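Local structure of beta-N-acetylhexosaminidase (Thermotoga neapolitana, 5BZA) at the interface of chains A and B. The protein is a thermostable family 3 beta-N-acetylglucosaminidase that probably hydrolyses terminal non-reducing N-acetylhexosamine residues from beta-hexosaminides. Sequence-based numbering; all coordinates share one arbitrary frame. Chains: chain A/B, Beta-N-acetylhexosaminidase.

Contact 1: the interface of chains A and B. Residues chain A 319-320; chain B 97, 152.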
loop_
_atom_site.group_PDB
_atom_site.type_symbol
_atom_site.label_atom_id
_atom_site.label_comp_id
_atom_site.label_asym_id
_atom_site.label_seq_id
_atom_site.Cartn_x
_atom_site.Cartn_y
_atom_site.Cartn_z
ATOM N N ARG A 319 -4.287 7.166 -16.828
ATOM C CA ARG A 319 -3.316 8.242 -16.904
ATOM C C ARG A 319 -2.152 7.916 -15.987
ATOM O O ARG A 319 -1.071 8.511 -16.063
ATOM C CB ARG A 319 -3.991 9.558 -16.514
ATOM C CG ARG A 319 -3.060 10.713 -16.220
ATOM C CD ARG A 319 -3.807 11.775 -15.432
ATOM N NE ARG A 319 -2.990 12.975 -15.253
ATOM C CZ ARG A 319 -3.007 13.745 -14.165
ATOM N NH1 ARG A 319 -3.808 13.428 -13.147
ATOM N NH2 ARG A 319 -2.223 14.828 -14.092
ATOM N N PHE A 320 -2.402 6.914 -15.152
ATOM C CA PHE A 320 -1.520 6.500 -14.072
ATOM C C PHE A 320 -0.787 5.210 -14.334
ATOM O O PHE A 320 -1.406 4.216 -14.718
ATOM C CB PHE A 320 -2.335 6.402 -12.773
ATOM C CG PHE A 320 -2.946 7.715 -12.376
ATOM C CD1 PHE A 320 -2.144 8.748 -11.887
ATOM C CD2 PHE A 320 -4.301 7.956 -12.573
ATOM C CE1 PHE A 320 -2.691 9.974 -11.543
ATOM C CE2 PHE A 320 -4.854 9.193 -12.239
ATOM C CZ PHE A 320 -4.052 10.196 -11.733
ATOM N N GLU B 97 2.400 12.885 -7.735
ATOM C CA GLU B 97 0.964 12.805 -7.971
ATOM C C GLU B 97 0.390 11.429 -7.585
ATOM O O GLU B 97 -0.716 11.346 -7.039
ATOM C CB GLU B 97 0.595 13.095 -9.410
ATOM C CG GLU B 97 -0.922 13.214 -9.549
ATOM C CD GLU B 97 -1.374 13.412 -10.972
ATOM O OE1 GLU B 97 -0.518 13.384 -11.900
ATOM O OE2 GLU B 97 -2.598 13.617 -11.145
ATOM N N LYS B 152 -1.873 18.133 -7.275
ATOM C CA LYS B 152 -2.767 17.508 -8.227
ATOM C C LYS B 152 -3.382 16.239 -7.606
ATOM O O LYS B 152 -4.577 16.033 -7.690
ATOM C CB LYS B 152 -2.035 17.155 -9.523
ATOM C CG LYS B 152 -1.879 18.270 -10.603
ATOM C CD LYS B 152 -1.440 17.571 -11.934
ATOM C CE LYS B 152 -1.205 18.460 -13.183
ATOM N NZ LYS B 152 0.018 19.305 -13.338
#

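Contact 2: the interface of chains A and B. Residues chain A 76-77, 95, 98; chain B 42, 46, 322, 325.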
loop_
_atom_site.group_PDB
_atom_site.type_symbol
_atom_site.label_atom_id
_atom_site.label_comp_id
_atom_site.label_asym_id
_atom_site.label_seq_id
_atom_site.Cartn_x
_atom_site.Cartn_y
_atom_site.Cartn_z
ATOM N N PRO A 76 -5.500 -0.952 1.813
ATOM C CA PRO A 76 -5.663 -1.414 3.199
ATOM C C PRO A 76 -6.497 -2.679 3.283
ATOM O O PRO A 76 -7.499 -2.800 2.568
ATOM C CB PRO A 76 -6.411 -0.266 3.884
ATOM C CG PRO A 76 -6.187 0.876 3.035
ATOM C CD PRO A 76 -5.951 0.436 1.636
ATOM N N SER A 77 -6.084 -3.577 4.175
ATOM C CA SER A 77 -6.752 -4.850 4.361
ATOM C C SER A 77 -8.194 -4.621 4.866
ATOM O O SER A 77 -8.463 -3.684 5.622
ATOM C CB SER A 77 -5.930 -5.728 5.292
ATOM O OG SER A 77 -6.512 -7.011 5.350
ATOM N N TYR A 95 -15.714 1.139 0.208
ATOM C CA TYR A 95 -14.518 0.318 0.262
ATOM C C TYR A 95 -14.051 0.074 -1.156
ATOM O O TYR A 95 -12.874 0.223 -1.474
ATOM C CB TYR A 95 -14.721 -1.016 1.023
ATOM C CG TYR A 95 -13.662 -2.010 0.619
ATOM C CD1 TYR A 95 -12.329 -1.794 0.979
ATOM C CD2 TYR A 95 -13.963 -3.124 -0.193
ATOM C CE1 TYR A 95 -11.329 -2.631 0.579
ATOM C CE2 TYR A 95 -12.944 -3.978 -0.593
ATOM C CZ TYR A 95 -11.613 -3.722 -0.175
ATOM O OH TYR A 95 -10.542 -4.532 -0.534
ATOM N N MET A 98 -12.438 3.247 -2.747
ATOM C CA MET A 98 -11.089 3.412 -2.198
ATOM C C MET A 98 -10.101 2.457 -2.849
ATOM O O MET A 98 -8.988 2.871 -3.298
ATOM C CB MET A 98 -11.104 3.184 -0.702
ATOM C CG MET A 98 -9.748 3.351 -0.024
ATOM S SD MET A 98 -9.640 2.325 1.467
ATOM C CE MET A 98 -9.385 0.695 0.739
ATOM N N GLU B 42 -1.864 -1.708 11.193
ATOM C CA GLU B 42 -2.950 -1.256 10.330
ATOM C C GLU B 42 -4.276 -1.157 11.065
ATOM O O GLU B 42 -5.012 -0.204 10.837
ATOM C CB GLU B 42 -3.078 -2.146 9.113
ATOM C CG GLU B 42 -4.096 -1.612 8.106
ATOM C CD GLU B 42 -4.053 -2.382 6.818
ATOM O OE1 GLU B 42 -4.360 -3.600 6.853
ATOM O OE2 GLU B 42 -3.684 -1.776 5.778
ATOM N N LEU B 46 -6.318 2.371 10.868
ATOM C CA LEU B 46 -7.707 2.460 10.424
ATOM C C LEU B 46 -8.650 2.949 11.521
ATOM O O LEU B 46 -9.536 3.805 11.260
ATOM C CB LEU B 46 -8.190 1.089 9.904
ATOM C CG LEU B 46 -7.461 0.571 8.679
ATOM C CD1 LEU B 46 -7.946 -0.840 8.292
ATOM C CD2 LEU B 46 -7.647 1.546 7.521
ATOM N N SER B 322 -10.131 6.018 4.857
ATOM C CA SER B 322 -9.997 4.567 4.989
ATOM C C SER B 322 -10.512 4.035 6.357
ATOM O O SER B 322 -10.604 2.824 6.577
ATOM C CB SER B 322 -8.547 4.149 4.711
ATOM O OG SER B 322 -7.604 4.688 5.648
ATOM N N ILE B 325 -13.218 1.230 6.902
ATOM C CA ILE B 325 -12.906 -0.178 7.149
ATOM C C ILE B 325 -13.089 -0.489 8.653
ATOM O O ILE B 325 -13.785 -1.459 9.042
ATOM C CB ILE B 325 -11.506 -0.502 6.647
ATOM C CG1 ILE B 325 -11.503 -0.283 5.124
ATOM C CG2 ILE B 325 -11.093 -1.922 7.046
ATOM C CD1 ILE B 325 -10.124 -0.467 4.423
#

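Contact 1: the interface of chains A and B
A:Arg319 meets the carboxylate of B:Glu97 in a salt bridge across the interface of the two subunits. The arginine is poorly ordered, and the modelled separation of its NH1 from OE2 is too short to be trusted, so the pairing is better read as a charge contact than as a precise bond. The guanidinium and carboxylate planes stand 66° apart, unlike the flat, doubly bonded fork that such pairs can form. B:Glu97 OE1 lies 3.1 Å from A:Arg319 NH2, over one face of the guanidinium near its rim; no N-H of the guanidinium is aimed at it, so this is not a hydrogen bond. With CG anti to the backbone N (chi1 -171°) and the rest of the chain extended, the glutamate pushes its acid group outward from helix 89-106.

Carbon contacts flank this charged pair. CE1 and CZ of the A:Phe320 ring approach the glutamate, CE1 3.7 Å from the carboxylate carbon CD, and the ring and carboxylate planes are 75° apart. Within chain A, the CB of A:Arg319 lies above one face of the same ring, toward its rim.

B:Lys152, near the end of helix 136-153, brings its methylenes to the guanidinium edge. Its amine NZ stays 5.1 Å from A:Arg319 NH2, so the lysine meets the guanidinium through its aliphatic chain rather than its charge. As modelled, B:Lys152 CD lies in the guanidinium plane, 3.6 Å from A:Arg319 NH2.

Contact 2: the interface of chains A and B
B:Ile325 sets its CD1 methyl against both A:Pro76 and A:Met98, over the groove where they meet, and this small apolar cluster is the tight part of the contact between the two subunits. The methyl lies 3.8 Å from CB of the proline ring and 3.9 Å from CE, the terminal methyl of the methionine. The methionine and isoleucine side chains cross at about a right angle. A:Met98 leaves its helix with CG anti to the backbone N and then bends at its last torsion (chi3 76°), which brings CE to the isoleucine while SD comes 3.9 Å from CB of B:Ser322. The other branch of the isoleucine, CG2, rests 3.5 Å from the backbone O of A:Ser77, so both branches rest on the same extended proline-serine segment of chain A.

Beside this apolar cluster, polar recognition works through the backbone. The amide N of A:Ser77 donates a hydrogen bond of 3.2 Å to OE1 of B:Glu42, approaching from above the carboxylate plane, 43° out of it, with an angle of 144° at the hydrogen. A weak second bond reaches OE2, so the amide is shared unevenly by the two oxygens. Because the donor is a main-chain group, the acid probably responds to the course of the backbone more than to the serine side chain.

The packing is looser at the margins. B:Leu46 hides only 8 Å² and A:Tyr95 3 Å², against 35 Å² for B:Ile325. The tyrosine ring merely borders the apolar cluster, its CD1 coming no nearer than 4.3 Å to CD1 of B:Ile325.

In the fold, the loop of A:Pro76 and A:Ser77 precedes helix 81-85, while helix 89-106 supplies the methionine; opposite them stand the starts of helices 42-54 and 323-331 of chain B.

Contact 1 and contact 2 lie about 21 Å apart, measured between the centres of their C-alpha atoms, and share two stretches, with the chains exchanged, alongside elements peculiar to each. Helix 89-106 comes from chain B in contact 1 and from chain A in contact 2, whereas the stretch 319-325 comes from chain A in the first and from chain B in the second. Two-fold symmetry duplicates each, so the charged and the largely apolar patch recur elsewhere in the interface. This reciprocal use of the shared elements would suit a stable dimer, although the structure alone does not establish that this pairing exists in solution.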